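Local coordinates for protein malate dehydrogenase (Entamoeba histolytica, PDB 3I0P) that probably catalyses the NAD-dependent interconversion of malate and oxaloacetate, at residues 17-25 against 352-363. Numbering follows the deposited sequence.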
loop_
_atom_site.group_PDB
_atom_site.type_symbol
_atom_site.label_atom_id
_atom_site.label_comp_id
_atom_site.label_asym_id
_atom_site.label_seq_id
_atom_site.Cartn_x
_atom_site.Cartn_y
_atom_site.Cartn_z
ATOM N N PHE A 17 -26.351 -22.472 8.659
ATOM C CA PHE A 17 -25.844 -23.796 8.295
ATOM C C PHE A 17 -24.380 -23.902 8.643
ATOM O O PHE A 17 -23.936 -24.894 9.209
ATOM C CB PHE A 17 -26.038 -24.053 6.801
ATOM C CG PHE A 17 -25.424 -25.334 6.322
ATOM C CD1 PHE A 17 -26.030 -26.561 6.603
ATOM C CD2 PHE A 17 -24.242 -25.321 5.586
ATOM C CE1 PHE A 17 -25.465 -27.761 6.158
ATOM C CE2 PHE A 17 -23.662 -26.517 5.136
ATOM C CZ PHE A 17 -24.275 -27.739 5.421
ATOM N N MET A 18 -23.646 -22.846 8.314
ATOM C CA MET A 18 -22.213 -22.781 8.536
ATOM C C MET A 18 -21.928 -22.898 10.034
ATOM O O MET A 18 -21.035 -23.628 10.457
ATOM C CB MET A 18 -21.691 -21.471 7.965
ATOM C CG MET A 18 -20.468 -21.621 7.109
ATOM S SD MET A 18 -20.381 -20.605 5.618
ATOM C CE MET A 18 -20.968 -18.998 6.179
ATOM N N TYR A 19 -22.735 -22.207 10.828
ATOM C CA TYR A 19 -22.598 -22.180 12.270
ATOM C C TYR A 19 -22.945 -23.529 12.917
ATOM O O TYR A 19 -22.287 -23.949 13.875
ATOM C CB TYR A 19 -23.462 -21.043 12.805
ATOM C CG TYR A 19 -23.726 -21.011 14.290
ATOM C CD1 TYR A 19 -22.739 -20.610 15.192
ATOM C CD2 TYR A 19 -24.989 -21.323 14.787
ATOM C CE1 TYR A 19 -23.000 -20.560 16.572
ATOM C CE2 TYR A 19 -25.262 -21.275 16.156
ATOM C CZ TYR A 19 -24.265 -20.892 17.038
ATOM O OH TYR A 19 -24.543 -20.842 18.378
ATOM N N GLN A 20 -23.965 -24.213 12.393
ATOM C CA GLN A 20 -24.328 -25.528 12.922
ATOM C C GLN A 20 -23.268 -26.578 12.588
ATOM O O GLN A 20 -22.893 -27.376 13.446
ATOM C CB GLN A 20 -25.715 -25.983 12.456
ATOM C CG GLN A 20 -26.892 -25.089 12.884
ATOM C CD GLN A 20 -27.061 -24.933 14.396
ATOM O OE1 GLN A 20 -26.826 -25.864 15.175
ATOM N NE2 GLN A 20 -27.497 -23.742 14.811
ATOM N N VAL A 21 -22.769 -26.566 11.356
ATOM C CA VAL A 21 -21.746 -27.531 10.959
ATOM C C VAL A 21 -20.434 -27.334 11.745
ATOM O O VAL A 21 -19.732 -28.311 12.067
ATOM C CB VAL A 21 -21.500 -27.526 9.432
ATOM C CG1 VAL A 21 -20.432 -28.546 9.051
ATOM C CG2 VAL A 21 -22.789 -27.825 8.690
ATOM N N LEU A 22 -20.122 -26.081 12.069
ATOM C CA LEU A 22 -18.919 -25.767 12.836
ATOM C C LEU A 22 -19.037 -26.228 14.285
ATOM O O LEU A 22 -18.050 -26.643 14.889
ATOM C CB LEU A 22 -18.596 -24.274 12.763
ATOM C CG LEU A 22 -17.946 -23.748 11.482
ATOM C CD1 LEU A 22 -18.150 -22.240 11.340
ATOM C CD2 LEU A 22 -16.465 -24.112 11.447
ATOM N N LEU A 23 -20.245 -26.153 14.840
ATOM C CA LEU A 23 -20.521 -26.727 16.154
ATOM C C LEU A 23 -20.377 -28.242 16.113
ATOM O O LEU A 23 -19.703 -28.824 16.964
ATOM C CB LEU A 23 -21.919 -26.359 16.631
ATOM C CG LEU A 23 -22.143 -24.909 17.038
ATOM C CD1 LEU A 23 -23.608 -24.676 17.388
ATOM C CD2 LEU A 23 -21.229 -24.529 18.197
ATOM N N LYS A 24 -20.984 -28.868 15.107
ATOM C CA LYS A 24 -20.970 -30.323 14.965
ATOM C C LYS A 24 -19.568 -30.907 14.881
ATOM O O LYS A 24 -19.341 -31.991 15.405
ATOM C CB LYS A 24 -21.797 -30.776 13.762
ATOM C CG LYS A 24 -23.291 -30.553 13.913
ATOM C CD LYS A 24 -23.930 -31.481 14.934
ATOM C CE LYS A 24 -25.422 -31.196 15.024
ATOM N NZ LYS A 24 -26.153 -32.229 15.783
ATOM N N VAL A 25 -18.643 -30.194 14.232
ATOM C CA VAL A 25 -17.238 -30.646 14.126
ATOM C C VAL A 25 -16.382 -30.184 15.308
ATOM O O VAL A 25 -15.152 -30.264 15.266
ATOM C CB VAL A 25 -16.568 -30.244 12.790
ATOM C CG1 VAL A 25 -17.323 -30.847 11.610
ATOM C CG2 VAL A 25 -16.478 -28.729 12.658
ATOM N N MET A 352 -22.817 -28.912 0.471
ATOM C CA MET A 352 -23.685 -28.586 1.616
ATOM C C MET A 352 -24.543 -29.782 2.014
ATOM O O MET A 352 -24.622 -30.132 3.194
ATOM C CB MET A 352 -24.565 -27.365 1.328
ATOM C CG MET A 352 -23.800 -26.054 1.237
ATOM S SD MET A 352 -24.795 -24.635 0.697
ATOM C CE MET A 352 -25.863 -24.359 2.110
ATOM N N LYS A 353 -25.171 -30.406 1.018
ATOM C CA LYS A 353 -25.959 -31.626 1.212
ATOM C C LYS A 353 -25.152 -32.708 1.927
ATOM O O LYS A 353 -25.636 -33.320 2.880
ATOM C CB LYS A 353 -26.479 -32.150 -0.131
ATOM C CG LYS A 353 -27.776 -31.510 -0.606
ATOM C CD LYS A 353 -27.978 -31.776 -2.096
ATOM C CE LYS A 353 -29.449 -31.955 -2.446
ATOM N NZ LYS A 353 -30.047 -33.106 -1.687
ATOM N N GLU A 354 -23.917 -32.916 1.479
ATOM C CA GLU A 354 -23.033 -33.897 2.093
ATOM C C GLU A 354 -22.773 -33.602 3.577
ATOM O O GLU A 354 -22.893 -34.501 4.414
ATOM C CB GLU A 354 -21.726 -34.005 1.316
ATOM C CG GLU A 354 -20.991 -35.325 1.539
ATOM C CD GLU A 354 -19.591 -35.357 0.916
ATOM O OE1 GLU A 354 -19.108 -34.298 0.423
ATOM O OE2 GLU A 354 -18.973 -36.451 0.923
ATOM N N LEU A 355 -22.440 -32.348 3.894
ATOM C CA LEU A 355 -22.252 -31.910 5.286
ATOM C C LEU A 355 -23.528 -32.033 6.124
ATOM O O LEU A 355 -23.484 -32.457 7.279
ATOM C CB LEU A 355 -21.730 -30.472 5.340
ATOM C CG LEU A 355 -20.408 -30.192 4.625
ATOM C CD1 LEU A 355 -20.276 -28.710 4.340
ATOM C CD2 LEU A 355 -19.209 -30.713 5.409
ATOM N N SER A 356 -24.658 -31.657 5.535
ATOM C CA SER A 356 -25.976 -31.841 6.153
ATOM C C SER A 356 -26.210 -33.296 6.569
ATOM O O SER A 356 -26.634 -33.579 7.694
ATOM C CB SER A 356 -27.064 -31.411 5.172
ATOM O OG SER A 356 -28.335 -31.665 5.710
ATOM N N SER A 357 -25.912 -34.196 5.631
ATOM C CA SER A 357 -26.024 -35.639 5.794
ATOM C C SER A 357 -25.127 -36.172 6.920
ATOM O O SER A 357 -25.607 -36.842 7.839
ATOM C CB SER A 357 -25.650 -36.309 4.467
ATOM O OG SER A 357 -26.245 -37.585 4.346
ATOM N N PHE A 358 -23.835 -35.845 6.839
ATOM C CA PHE A 358 -22.815 -36.266 7.806
ATOM C C PHE A 358 -23.104 -35.805 9.221
ATOM O O PHE A 358 -22.968 -36.587 10.152
ATOM C CB PHE A 358 -21.433 -35.726 7.404
ATOM C CG PHE A 358 -20.758 -36.479 6.281
ATOM C CD1 PHE A 358 -21.374 -37.545 5.643
ATOM C CD2 PHE A 358 -19.503 -36.079 5.842
ATOM C CE1 PHE A 358 -20.739 -38.221 4.599
ATOM C CE2 PHE A 358 -18.853 -36.742 4.794
ATOM C CZ PHE A 358 -19.469 -37.824 4.174
ATOM N N TYR A 359 -23.497 -34.544 9.391
ATOM C CA TYR A 359 -23.579 -33.953 10.739
ATOM C C TYR A 359 -24.990 -33.726 11.265
ATOM O O TYR A 359 -25.183 -33.127 12.338
ATOM C CB TYR A 359 -22.726 -32.676 10.819
ATOM C CG TYR A 359 -21.316 -32.949 10.384
ATOM C CD1 TYR A 359 -20.458 -33.728 11.175
ATOM C CD2 TYR A 359 -20.851 -32.487 9.153
ATOM C CE1 TYR A 359 -19.158 -34.019 10.756
ATOM C CE2 TYR A 359 -19.559 -32.767 8.723
ATOM C CZ TYR A 359 -18.717 -33.534 9.527
ATOM O OH TYR A 359 -17.443 -33.807 9.090
ATOM N N ASN A 360 -25.968 -34.232 10.511
ATOM C CA ASN A 360 -27.381 -34.072 10.839
ATOM C C ASN A 360 -27.721 -32.601 11.091
ATOM O O ASN A 360 -28.233 -32.225 12.152
ATOM C CB ASN A 360 -27.777 -34.969 12.026
ATOM C CG ASN A 360 -29.287 -35.100 12.181
ATOM O OD1 ASN A 360 -29.993 -35.459 11.234
ATOM N ND2 ASN A 360 -29.791 -34.803 13.380
ATOM N N VAL A 361 -27.386 -31.772 10.108
ATOM C CA VAL A 361 -27.718 -30.359 10.127
ATOM C C VAL A 361 -28.743 -30.134 9.020
ATOM O O VAL A 361 -28.416 -30.247 7.840
ATOM C CB VAL A 361 -26.474 -29.477 9.898
ATOM C CG1 VAL A 361 -26.857 -28.003 9.857
ATOM C CG2 VAL A 361 -25.438 -29.728 10.974
ATOM N N PRO A 362 -29.990 -29.821 9.402
ATOM C CA PRO A 362 -31.101 -29.744 8.449
ATOM C C PRO A 362 -30.908 -28.672 7.380
ATOM O O PRO A 362 -30.359 -27.603 7.649
ATOM C CB PRO A 362 -32.313 -29.405 9.333
ATOM C CG PRO A 362 -31.878 -29.719 10.743
ATOM C CD PRO A 362 -30.408 -29.438 10.763
ATOM N N LEU A 363 -31.358 -28.989 6.171
ATOM C CA LEU A 363 -31.312 -28.074 5.046
ATOM C C LEU A 363 -32.695 -28.046 4.396
ATOM O O LEU A 363 -33.414 -29.044 4.441
ATOM C CB LEU A 363 -30.261 -28.550 4.049
ATOM C CG LEU A 363 -29.304 -27.539 3.420
ATOM C CD1 LEU A 363 -28.863 -26.469 4.412
ATOM C CD2 LEU A 363 -28.103 -28.292 2.897
#
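Phe17 makes the main apolar contact, its ring reaching from helix 11-24 into a pocket bordered by Met352, Leu355, Val361 and Leu363. With CG anti to the backbone N (chi1 174°), the ring extends toward helix 346-359: Phe17 CZ comes 3.7 Å from Leu355 CB, while Phe17 CD1 meets Val361 CG1 at 3.7 Å and Leu363 CD1 from an oblique direction. Val21 CG2, one turn on, lies over one ring face, and the backbone N of Ser356 sits at the edge, close to the ring plane.

Val361 divides its branches: CG1 packs 3.5 Å from Gln20 CB, and CG2 touches Val21 CG2 and Lys24 CG. A second apolar patch surrounds the Tyr359 ring, where Val25 CG1 makes a CH-pi contact over one face, 4.0 Å from the ring centroid and 24° off its normal. Lys24 lies alongside, its CB 3.6 Å from Tyr359 CB, and its bent chain takes CE past the carbonyl O of Tyr359.

The polar support is internal to 352-363. Ser356 OG donates to Val361 O at 2.6 Å, and Val361 N bonds to Ser356 O, tying the chain back after Asn360 turns with positive phi.

Beyond the pair, Leu355 and Tyr359 also touch helix 55-64. The axes of segments 17-24 and 352-359 approach to 10.4 Å and cross at 43°, a helix-helix packing that joins the first helix of the chain to the last and its returning tail.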